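PDB 4R80: OR486 from Synthetic construct, which is a de novo design with no assigned function, made to adopt the cystatin fold, a single helix packed on a four-stranded antiparallel sheet. Local coordinates for residues T56-K61 / V68-E73; R10-A15 / I40-E45; E21-S26 / L44-N49. One frame throughout, in Å; residues are numbered along the deposited sequence.

Contact 1: T56-K61 / V68-E73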
loop_
_atom_site.group_PDB
_atom_site.type_symbol
_atom_site.label_atom_id
_atom_site.label_comp_id
_atom_site.label_asym_id
_atom_site.label_seq_id
_atom_site.Cartn_x
_atom_site.Cartn_y
_atom_site.Cartn_z
ATOM N N THR A 56 -2.310 -3.771 4.758
ATOM C CA THR A 56 -3.225 -3.573 3.642
ATOM C C THR A 56 -3.675 -2.118 3.583
ATOM O O THR A 56 -4.300 -1.618 4.517
ATOM C CB THR A 56 -4.462 -4.480 3.760
ATOM O OG1 THR A 56 -4.057 -5.854 3.735
ATOM C CG2 THR A 56 -5.425 -4.217 2.612
ATOM N N VAL A 57 -3.343 -1.437 2.493
ATOM C CA VAL A 57 -3.755 -0.049 2.300
ATOM C C VAL A 57 -4.696 0.113 1.110
ATOM O O VAL A 57 -4.386 -0.304 -0.007
ATOM C CB VAL A 57 -2.546 0.886 2.150
ATOM C CG1 VAL A 57 -1.533 0.255 1.253
ATOM C CG2 VAL A 57 -2.977 2.241 1.609
ATOM N N GLU A 58 -5.859 0.705 1.364
ATOM C CA GLU A 58 -6.829 0.992 0.315
ATOM C C GLU A 58 -6.626 2.376 -0.299
ATOM O O GLU A 58 -6.773 3.393 0.378
ATOM C CB GLU A 58 -8.253 0.851 0.850
ATOM C CG GLU A 58 -8.572 -0.539 1.359
ATOM C CD GLU A 58 -9.990 -0.652 1.878
ATOM O OE1 GLU A 58 -10.709 0.369 1.873
ATOM O OE2 GLU A 58 -10.383 -1.763 2.292
ATOM N N VAL A 59 -6.277 2.405 -1.582
ATOM C CA VAL A 59 -6.078 3.660 -2.299
ATOM C C VAL A 59 -7.280 3.937 -3.193
ATOM O O VAL A 59 -7.749 3.057 -3.914
ATOM C CB VAL A 59 -4.805 3.613 -3.165
ATOM C CG1 VAL A 59 -4.571 4.955 -3.840
ATOM C CG2 VAL A 59 -3.602 3.214 -2.318
ATOM N N GLU A 60 -7.791 5.170 -3.130
ATOM C CA GLU A 60 -8.949 5.555 -3.928
ATOM C C GLU A 60 -8.614 6.557 -5.030
ATOM O O GLU A 60 -7.928 7.551 -4.796
ATOM C CB GLU A 60 -10.054 6.113 -3.028
ATOM C CG GLU A 60 -11.328 6.489 -3.770
ATOM C CD GLU A 60 -12.015 5.294 -4.416
ATOM O OE1 GLU A 60 -11.846 4.160 -3.920
ATOM O OE2 GLU A 60 -12.729 5.491 -5.422
ATOM N N LYS A 61 -9.116 6.286 -6.236
ATOM C CA LYS A 61 -8.971 7.198 -7.364
ATOM C C LYS A 61 -10.181 8.119 -7.479
ATOM O O LYS A 61 -11.294 7.662 -7.744
ATOM C CB LYS A 61 -8.811 6.408 -8.667
ATOM C CG LYS A 61 -8.988 7.237 -9.932
ATOM C CD LYS A 61 -9.010 6.354 -11.178
ATOM C CE LYS A 61 -9.216 7.172 -12.450
ATOM N NZ LYS A 61 -8.140 8.175 -12.656
ATOM N N VAL A 68 -4.977 7.671 -0.148
ATOM C CA VAL A 68 -5.132 6.592 0.816
ATOM C C VAL A 68 -6.392 6.843 1.635
ATOM O O VAL A 68 -6.625 7.961 2.089
ATOM C CB VAL A 68 -3.918 6.518 1.760
ATOM C CG1 VAL A 68 -4.159 5.509 2.874
ATOM C CG2 VAL A 68 -2.660 6.167 0.977
ATOM N N LYS A 69 -7.213 5.811 1.810
ATOM C CA LYS A 69 -8.462 5.954 2.551
ATOM C C LYS A 69 -8.524 5.031 3.765
ATOM O O LYS A 69 -9.152 5.365 4.770
ATOM C CB LYS A 69 -9.670 5.719 1.637
ATOM C CG LYS A 69 -9.985 6.886 0.709
ATOM C CD LYS A 69 -10.689 8.020 1.444
ATOM C CE LYS A 69 -12.194 7.794 1.507
ATOM N NZ LYS A 69 -12.906 8.909 2.198
ATOM N N ARG A 70 -7.863 3.881 3.676
ATOM C CA ARG A 70 -7.863 2.913 4.772
ATOM C C ARG A 70 -6.533 2.163 4.885
ATOM O O ARG A 70 -5.970 1.720 3.884
ATOM C CB ARG A 70 -9.025 1.923 4.626
ATOM C CG ARG A 70 -10.397 2.508 4.950
ATOM C CD ARG A 70 -11.500 1.479 4.784
ATOM N NE ARG A 70 -11.310 0.331 5.665
ATOM C CZ ARG A 70 -11.932 0.171 6.831
ATOM N NH1 ARG A 70 -12.792 1.086 7.256
ATOM N NH2 ARG A 70 -11.694 -0.907 7.564
ATOM N N ILE A 71 -6.039 2.030 6.113
ATOM C CA ILE A 71 -4.801 1.302 6.382
ATOM C C ILE A 71 -5.006 0.270 7.485
ATOM O O ILE A 71 -5.451 0.607 8.582
ATOM C CB ILE A 71 -3.669 2.253 6.815
ATOM C CG1 ILE A 71 -3.434 3.333 5.758
ATOM C CG2 ILE A 71 -2.388 1.475 7.080
ATOM C CD1 ILE A 71 -2.377 4.338 6.146
ATOM N N THR A 72 -4.679 -0.986 7.195
ATOM C CA THR A 72 -4.820 -2.052 8.182
ATOM C C THR A 72 -3.506 -2.790 8.443
ATOM O O THR A 72 -2.917 -3.370 7.531
ATOM C CB THR A 72 -5.894 -3.072 7.757
ATOM O OG1 THR A 72 -7.153 -2.405 7.591
ATOM C CG2 THR A 72 -6.039 -4.165 8.804
ATOM N N GLU A 73 -3.054 -2.758 9.693
ATOM C CA GLU A 73 -1.816 -3.428 10.089
ATOM C C GLU A 73 -2.042 -4.544 11.103
ATOM O O GLU A 73 -2.849 -4.418 12.017
ATOM C CB GLU A 73 -0.782 -2.436 10.627
ATOM C CG GLU A 73 -0.033 -1.673 9.554
ATOM C CD GLU A 73 1.040 -0.767 10.125
ATOM O OE1 GLU A 73 0.989 0.454 9.873
ATOM O OE2 GLU A 73 1.950 -1.283 10.811
HETATM O O HOH W 1 -6.858 -1.456 4.818
#

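Contact 2: R10-A15 / I40-E45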
loop_
_atom_site.group_PDB
_atom_site.type_symbol
_atom_site.label_atom_id
_atom_site.label_comp_id
_atom_site.label_asym_id
_atom_site.label_seq_id
_atom_site.Cartn_x
_atom_site.Cartn_y
_atom_site.Cartn_z
ATOM N N ARG A 10 0.672 3.810 -9.788
ATOM C CA ARG A 10 0.541 5.024 -8.990
ATOM C C ARG A 10 -0.010 4.726 -7.594
ATOM O O ARG A 10 0.494 5.239 -6.592
ATOM C CB ARG A 10 -0.344 6.046 -9.709
ATOM C CG ARG A 10 0.268 6.622 -10.977
ATOM C CD ARG A 10 -0.698 7.562 -11.695
ATOM N NE ARG A 10 -1.109 8.698 -10.874
ATOM C CZ ARG A 10 -1.954 9.640 -11.276
ATOM N NH1 ARG A 10 -2.489 9.591 -12.489
ATOM N NH2 ARG A 10 -2.274 10.630 -10.452
ATOM N N ALA A 11 -1.040 3.886 -7.534
ATOM C CA ALA A 11 -1.668 3.539 -6.263
ATOM C C ALA A 11 -0.688 2.800 -5.367
ATOM O O ALA A 11 -0.670 3.010 -4.155
ATOM C CB ALA A 11 -2.915 2.697 -6.491
ATOM N N LYS A 12 0.128 1.941 -5.966
ATOM C CA LYS A 12 1.126 1.195 -5.209
ATOM C C LYS A 12 2.186 2.129 -4.634
ATOM O O LYS A 12 2.618 1.961 -3.493
ATOM C CB LYS A 12 1.796 0.133 -6.082
ATOM C CG LYS A 12 2.791 -0.737 -5.327
ATOM C CD LYS A 12 3.526 -1.692 -6.255
ATOM C CE LYS A 12 4.636 -0.979 -7.008
ATOM N NZ LYS A 12 5.673 -0.453 -6.076
ATOM N N GLN A 13 2.596 3.116 -5.425
ATOM C CA GLN A 13 3.616 4.067 -4.994
ATOM C C GLN A 13 3.090 5.043 -3.946
ATOM O O GLN A 13 3.814 5.417 -3.022
ATOM C CB GLN A 13 4.177 4.831 -6.195
ATOM C CG GLN A 13 5.003 3.970 -7.139
ATOM C CD GLN A 13 5.564 4.755 -8.307
ATOM O OE1 GLN A 13 5.332 5.958 -8.431
ATOM N NE2 GLN A 13 6.308 4.076 -9.172
ATOM N N VAL A 14 1.830 5.445 -4.083
ATOM C CA VAL A 14 1.191 6.303 -3.094
ATOM C C VAL A 14 1.091 5.532 -1.787
ATOM O O VAL A 14 1.361 6.060 -0.708
ATOM C CB VAL A 14 -0.219 6.739 -3.544
ATOM C CG1 VAL A 14 -1.008 7.313 -2.375
ATOM C CG2 VAL A 14 -0.128 7.749 -4.677
ATOM N N ALA A 15 0.714 4.266 -1.908
ATOM C CA ALA A 15 0.576 3.379 -0.765
ATOM C C ALA A 15 1.915 3.109 -0.086
ATOM O O ALA A 15 2.017 3.153 1.140
ATOM C CB ALA A 15 -0.047 2.077 -1.210
ATOM N N ILE A 40 -8.200 0.692 -5.200
ATOM C CA ILE A 40 -7.086 -0.238 -5.344
ATOM C C ILE A 40 -6.527 -0.670 -3.990
ATOM O O ILE A 40 -6.236 0.157 -3.126
ATOM C CB ILE A 40 -5.964 0.352 -6.221
ATOM C CG1 ILE A 40 -6.550 0.909 -7.520
ATOM C CG2 ILE A 40 -4.922 -0.708 -6.541
ATOM C CD1 ILE A 40 -5.518 1.261 -8.565
ATOM N N ARG A 41 -6.376 -1.979 -3.820
ATOM C CA ARG A 41 -5.889 -2.548 -2.570
ATOM C C ARG A 41 -4.443 -3.005 -2.705
ATOM O O ARG A 41 -4.125 -3.852 -3.538
ATOM C CB ARG A 41 -6.775 -3.712 -2.124
ATOM C CG ARG A 41 -8.175 -3.302 -1.700
ATOM C CD ARG A 41 -8.984 -4.502 -1.237
ATOM N NE ARG A 41 -10.295 -4.118 -0.723
ATOM C CZ ARG A 41 -11.394 -4.037 -1.465
ATOM N NH1 ARG A 41 -11.345 -4.314 -2.761
ATOM N NH2 ARG A 41 -12.546 -3.679 -0.911
ATOM N N VAL A 42 -3.569 -2.429 -1.886
ATOM C CA VAL A 42 -2.149 -2.750 -1.933
ATOM C C VAL A 42 -1.716 -3.452 -0.651
ATOM O O VAL A 42 -1.862 -2.916 0.448
ATOM C CB VAL A 42 -1.292 -1.489 -2.138
ATOM C CG1 VAL A 42 0.177 -1.861 -2.255
ATOM C CG2 VAL A 42 -1.756 -0.726 -3.369
ATOM N N GLU A 43 -1.193 -4.663 -0.806
ATOM C CA GLU A 43 -0.723 -5.457 0.320
ATOM C C GLU A 43 0.790 -5.329 0.451
ATOM O O GLU A 43 1.528 -5.601 -0.495
ATOM C CB GLU A 43 -1.111 -6.920 0.106
ATOM C CG GLU A 43 -2.612 -7.139 0.005
ATOM C CD GLU A 43 -2.975 -8.571 -0.332
ATOM O OE1 GLU A 43 -2.210 -9.486 0.037
ATOM O OE2 GLU A 43 -4.020 -8.780 -0.985
ATOM N N LEU A 44 1.251 -4.915 1.629
ATOM C CA LEU A 44 2.679 -4.743 1.867
ATOM C C LEU A 44 3.095 -5.503 3.118
ATOM O O LEU A 44 2.287 -5.737 4.015
ATOM C CB LEU A 44 3.039 -3.259 2.012
ATOM C CG LEU A 44 2.535 -2.299 0.931
ATOM C CD1 LEU A 44 1.179 -1.783 1.325
ATOM C CD2 LEU A 44 3.489 -1.138 0.723
ATOM N N GLU A 45 4.372 -5.887 3.169
ATOM C CA GLU A 45 4.910 -6.619 4.307
ATOM C C GLU A 45 6.189 -5.972 4.827
ATOM O O GLU A 45 7.071 -5.601 4.057
ATOM C CB GLU A 45 5.178 -8.078 3.921
ATOM C CG GLU A 45 5.710 -8.940 5.062
ATOM C CD GLU A 45 5.766 -10.413 4.712
ATOM O OE1 GLU A 45 5.231 -10.789 3.651
ATOM O OE2 GLU A 45 6.343 -11.194 5.494
#

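Contact 3: E21-S26 / L44-N49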
loop_
_atom_site.group_PDB
_atom_site.type_symbol
_atom_site.label_atom_id
_atom_site.label_comp_id
_atom_site.label_asym_id
_atom_site.label_seq_id
_atom_site.Cartn_x
_atom_site.Cartn_y
_atom_site.Cartn_z
ATOM N N GLU A 21 6.799 6.546 5.176
ATOM C CA GLU A 21 6.746 7.709 6.058
ATOM C C GLU A 21 6.438 7.315 7.500
ATOM O O GLU A 21 7.029 7.846 8.440
ATOM C CB GLU A 21 5.725 8.730 5.550
ATOM C CG GLU A 21 6.159 9.449 4.283
ATOM C CD GLU A 21 5.082 10.359 3.727
ATOM O OE1 GLU A 21 3.931 10.280 4.204
ATOM O OE2 GLU A 21 5.388 11.153 2.812
ATOM N N GLN A 22 5.506 6.380 7.666
ATOM C CA GLN A 22 5.112 5.910 8.989
ATOM C C GLN A 22 6.134 4.934 9.565
ATOM O O GLN A 22 6.136 4.660 10.764
ATOM C CB GLN A 22 3.733 5.249 8.930
ATOM C CG GLN A 22 2.603 6.197 8.566
ATOM C CD GLN A 22 1.246 5.521 8.594
ATOM O OE1 GLN A 22 1.152 4.295 8.663
ATOM N NE2 GLN A 22 0.185 6.318 8.540
ATOM N N ASN A 23 7.001 4.411 8.704
ATOM C CA ASN A 23 8.025 3.463 9.129
ATOM C C ASN A 23 9.387 3.809 8.532
ATOM O O ASN A 23 9.830 3.178 7.575
ATOM C CB ASN A 23 7.624 2.037 8.747
ATOM C CG ASN A 23 6.294 1.625 9.351
ATOM O OD1 ASN A 23 6.242 1.070 10.448
ATOM N ND2 ASN A 23 5.208 1.905 8.638
ATOM N N PRO A 24 10.050 4.829 9.112
ATOM C CA PRO A 24 11.306 5.397 8.596
ATOM C C PRO A 24 12.451 4.401 8.466
ATOM O O PRO A 24 13.046 4.293 7.393
ATOM C CB PRO A 24 11.649 6.472 9.639
ATOM C CG PRO A 24 10.905 6.079 10.865
ATOM C CD PRO A 24 9.637 5.458 10.369
ATOM N N SER A 25 12.758 3.679 9.537
ATOM C CA SER A 25 13.871 2.742 9.519
ATOM C C SER A 25 13.398 1.358 9.098
ATOM O O SER A 25 13.671 0.371 9.784
ATOM C CB SER A 25 14.533 2.677 10.896
ATOM O OG SER A 25 13.728 1.960 11.817
ATOM N N SER A 26 12.698 1.287 7.975
ATOM C CA SER A 26 12.103 0.027 7.547
ATOM C C SER A 26 12.214 -0.219 6.050
ATOM O O SER A 26 12.152 0.709 5.245
ATOM C CB SER A 26 10.634 -0.024 7.975
ATOM O OG SER A 26 9.950 -1.078 7.327
ATOM N N LEU A 44 1.251 -4.915 1.629
ATOM C CA LEU A 44 2.679 -4.743 1.867
ATOM C C LEU A 44 3.095 -5.503 3.118
ATOM O O LEU A 44 2.287 -5.737 4.015
ATOM C CB LEU A 44 3.039 -3.259 2.012
ATOM C CG LEU A 44 2.535 -2.299 0.931
ATOM C CD1 LEU A 44 1.179 -1.783 1.325
ATOM C CD2 LEU A 44 3.489 -1.138 0.723
ATOM N N GLU A 45 4.372 -5.887 3.169
ATOM C CA GLU A 45 4.910 -6.619 4.307
ATOM C C GLU A 45 6.189 -5.972 4.827
ATOM O O GLU A 45 7.071 -5.601 4.057
ATOM C CB GLU A 45 5.178 -8.078 3.921
ATOM C CG GLU A 45 5.710 -8.940 5.062
ATOM C CD GLU A 45 5.766 -10.413 4.712
ATOM O OE1 GLU A 45 5.231 -10.789 3.651
ATOM O OE2 GLU A 45 6.343 -11.194 5.494
ATOM N N ILE A 46 6.278 -5.845 6.150
ATOM C CA ILE A 46 7.475 -5.341 6.814
ATOM C C ILE A 46 8.080 -6.418 7.713
ATOM O O ILE A 46 7.368 -7.082 8.466
ATOM C CB ILE A 46 7.169 -4.080 7.653
ATOM C CG1 ILE A 46 6.615 -2.963 6.767
ATOM C CG2 ILE A 46 8.412 -3.587 8.376
ATOM C CD1 ILE A 46 6.407 -1.658 7.495
ATOM N N THR A 47 9.398 -6.586 7.632
ATOM C CA THR A 47 10.096 -7.561 8.464
ATOM C C THR A 47 11.327 -6.930 9.100
ATOM O O THR A 47 12.383 -6.814 8.482
ATOM C CB THR A 47 10.521 -8.812 7.665
ATOM O OG1 THR A 47 9.358 -9.464 7.142
ATOM C CG2 THR A 47 11.277 -9.788 8.563
ATOM N N GLU A 48 11.172 -6.511 10.356
ATOM C CA GLU A 48 12.235 -5.836 11.087
ATOM C C GLU A 48 12.148 -6.140 12.580
ATOM O O GLU A 48 11.054 -6.308 13.123
ATOM C CB GLU A 48 12.196 -4.323 10.863
ATOM C CG GLU A 48 10.922 -3.654 11.349
ATOM C CD GLU A 48 10.886 -2.171 11.034
ATOM O OE1 GLU A 48 11.887 -1.651 10.502
ATOM O OE2 GLU A 48 9.853 -1.526 11.316
ATOM N N ASN A 49 13.305 -6.220 13.228
ATOM C CA ASN A 49 13.398 -6.413 14.676
ATOM C C ASN A 49 12.640 -7.642 15.171
ATOM O O ASN A 49 11.956 -7.596 16.193
ATOM C CB ASN A 49 12.889 -5.167 15.409
ATOM C CG ASN A 49 13.491 -3.891 14.870
ATOM O OD1 ASN A 49 14.091 -3.872 13.793
ATOM N ND2 ASN A 49 13.328 -2.797 15.606
#

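Contact 1: T56-K61 / V68-E73
Thr56 and Thr72 hold each other by a pair of backbone hydrogen bonds, Thr56 N to Thr72 O at 2.9 Å and Thr72 N to Thr56 O at 2.8 Å. A water donates to Thr56 O as well and is hydrogen-bonded to Thr72 OG1, so that this carbonyl oxygen has two donors. Two residues further along, Glu58 N gives a 2.7 Å bond to Arg70 O. The carbonyl of Glu58, however, does not turn back to Arg70: it takes the amide of Lys69, with Lys69 N to Glu58 O at 2.8 Å and the donor almost in line with the C=O bond (176°). Lys69 and Arg70 therefore both face Glu58, which makes a classic beta bulge in the hairpin of strands 51-62 and 65-76 and shifts the pairing by one residue, so that Val59 lies opposite Val68. On the outer face the side chains of Glu58 and Arg70 run side by side in the same direction. Glu58 OE1 rests against Arg70 CD at 3.2 Å and sits at the edge of the guanidinium, near its plane, but the salt bridge to Arg70 NE is long at 3.8 Å. Beside them, Glu60 CB touches Lys69 CG, while the carboxylate of Glu60 goes to Thr39. On the face turned to helix 4-22, Val57 crosses Val68 at about a right angle. Val57 CG1 sits between the backbone N and the carbonyl carbon (chi1 43°), which leaves CG2 anti to N, where it meets Val68 CG1 at 3.7 Å; Ile71 CG1 is looser, 4.3 Å from Val57 CG2.

Contact 2: R10-A15 / I40-E45
Ala11 presses its methyl into Ile40, with Ala11 CB 3.6 Å from Ile40 CD1 and 3.9 Å from Ile40 CB. The isoleucine meets the methyl with its whole branch: CG1 and CG2 are only slightly further off. Ile40 CG1 lies anti to its own carbonyl carbon (chi1 -49°), and from there the chain carries CD1 over to the helix. One turn on, Ala15 does the same to Val42, its CB lying 3.9 Å from Val42 CB, with both methyls of the valine close by. These two alanines, on the side of the helix turned to the sheet, form the tight half of the contact. With nothing beyond CB on either alanine, the segment axes approach to 8.6 Å. The interface is apolar, with no hydrogen bond across it. Val57 closes over Ala15 from the next strand, and Phe66 covers Ala11.

Lys12 marks the looser side. Val42 CG2 comes up to the backbone at Lys12 CA, 3.9 Å away, but between the side chains there is just one glancing touch, Lys12 CG to Val42 CG1 at 4.2 Å, the two crossing at about a right angle. Val42 CG1 stands anti to its backbone N (chi1 -177°), a position from which it meets both Lys12 CG and Ala15 CB. The lysine side chain also touches Val30 of the edge strand 28-36; its end leads away from strand 40-45, and the residue is partly exposed.

Helix 10-15 crosses strand 40-45 at -51°, laying small residues on the branched ones of the sheet, the helix-on-antiparallel-sheet packing of the cystatin fold.

Contact 3: E21-S26 / L44-N49
Ser26 and Glu48 are the nearest pair along the backbone, 6.9 Å between CA atoms, where the chain, having left helix 4-22 at Asn23, passes through an inverse gamma turn centred on Ser25 (Ser26 N to Pro24 O, a weak 3.1 Å bond) beside the end of strand 39-48. Ser26 places OG anti to its backbone N (chi1 167°), which lays the hydroxyl against Ile46: OG is 3.1 Å from Ile46 CG2, a tight approach, and 3.6 Å from Ile46 CD1. That same CD1 lies over the flat face of the Asn23 amide, 3.8 Å from Asn23 CG and nearly as close to OD1 and ND2. The amide is held by Asn23 ND2, which bonds back to Ile19 O in the last turn of the helix, and Ile19 also packs on Ile46. Glu48 meets Ser26 at CB, while Ile46 meets it at OG. Its CG stands between the backbone N and the carbonyl carbon (chi1 62°), with the chain extended beyond. Glu48 OE1 lies 2.8 Å from Ser25 O, two acceptors with no hydrogen bond between them, so the exact position of the carboxylate is doubtful. As modelled, it comes alongside the turn, with Glu48 OE1 3.3 Å from Ser26 CB. An alanine in place of Glu48 would probably open a gap beside Ser26 CB, where the modelled carboxylate gives cover from the strand. The chemistry implies a join made by van der Waals contact, with polar groups lying against carbon.

In the fold
Contacts 2 and 3 are two places where helix 4-22 and the chain just after it meet strand 39-48; their centres are about 14 Å apart, and both include Leu44 and Glu45. Contact 1 lies in the following hairpin, its centre about 8 Å from that of contact 2 and about 16 Å from that of contact 3. Along the chain contact 2 opens first, then contact 3, and both close on strand 39-48 before contact 1 begins. Backbone bonds from Val57 to Val42 and from Val59 to Ile40 fasten strand 51-62 to strand 39-48, and Val57 touches Leu44. One sheet thus carries all three, with the helix laid over one face.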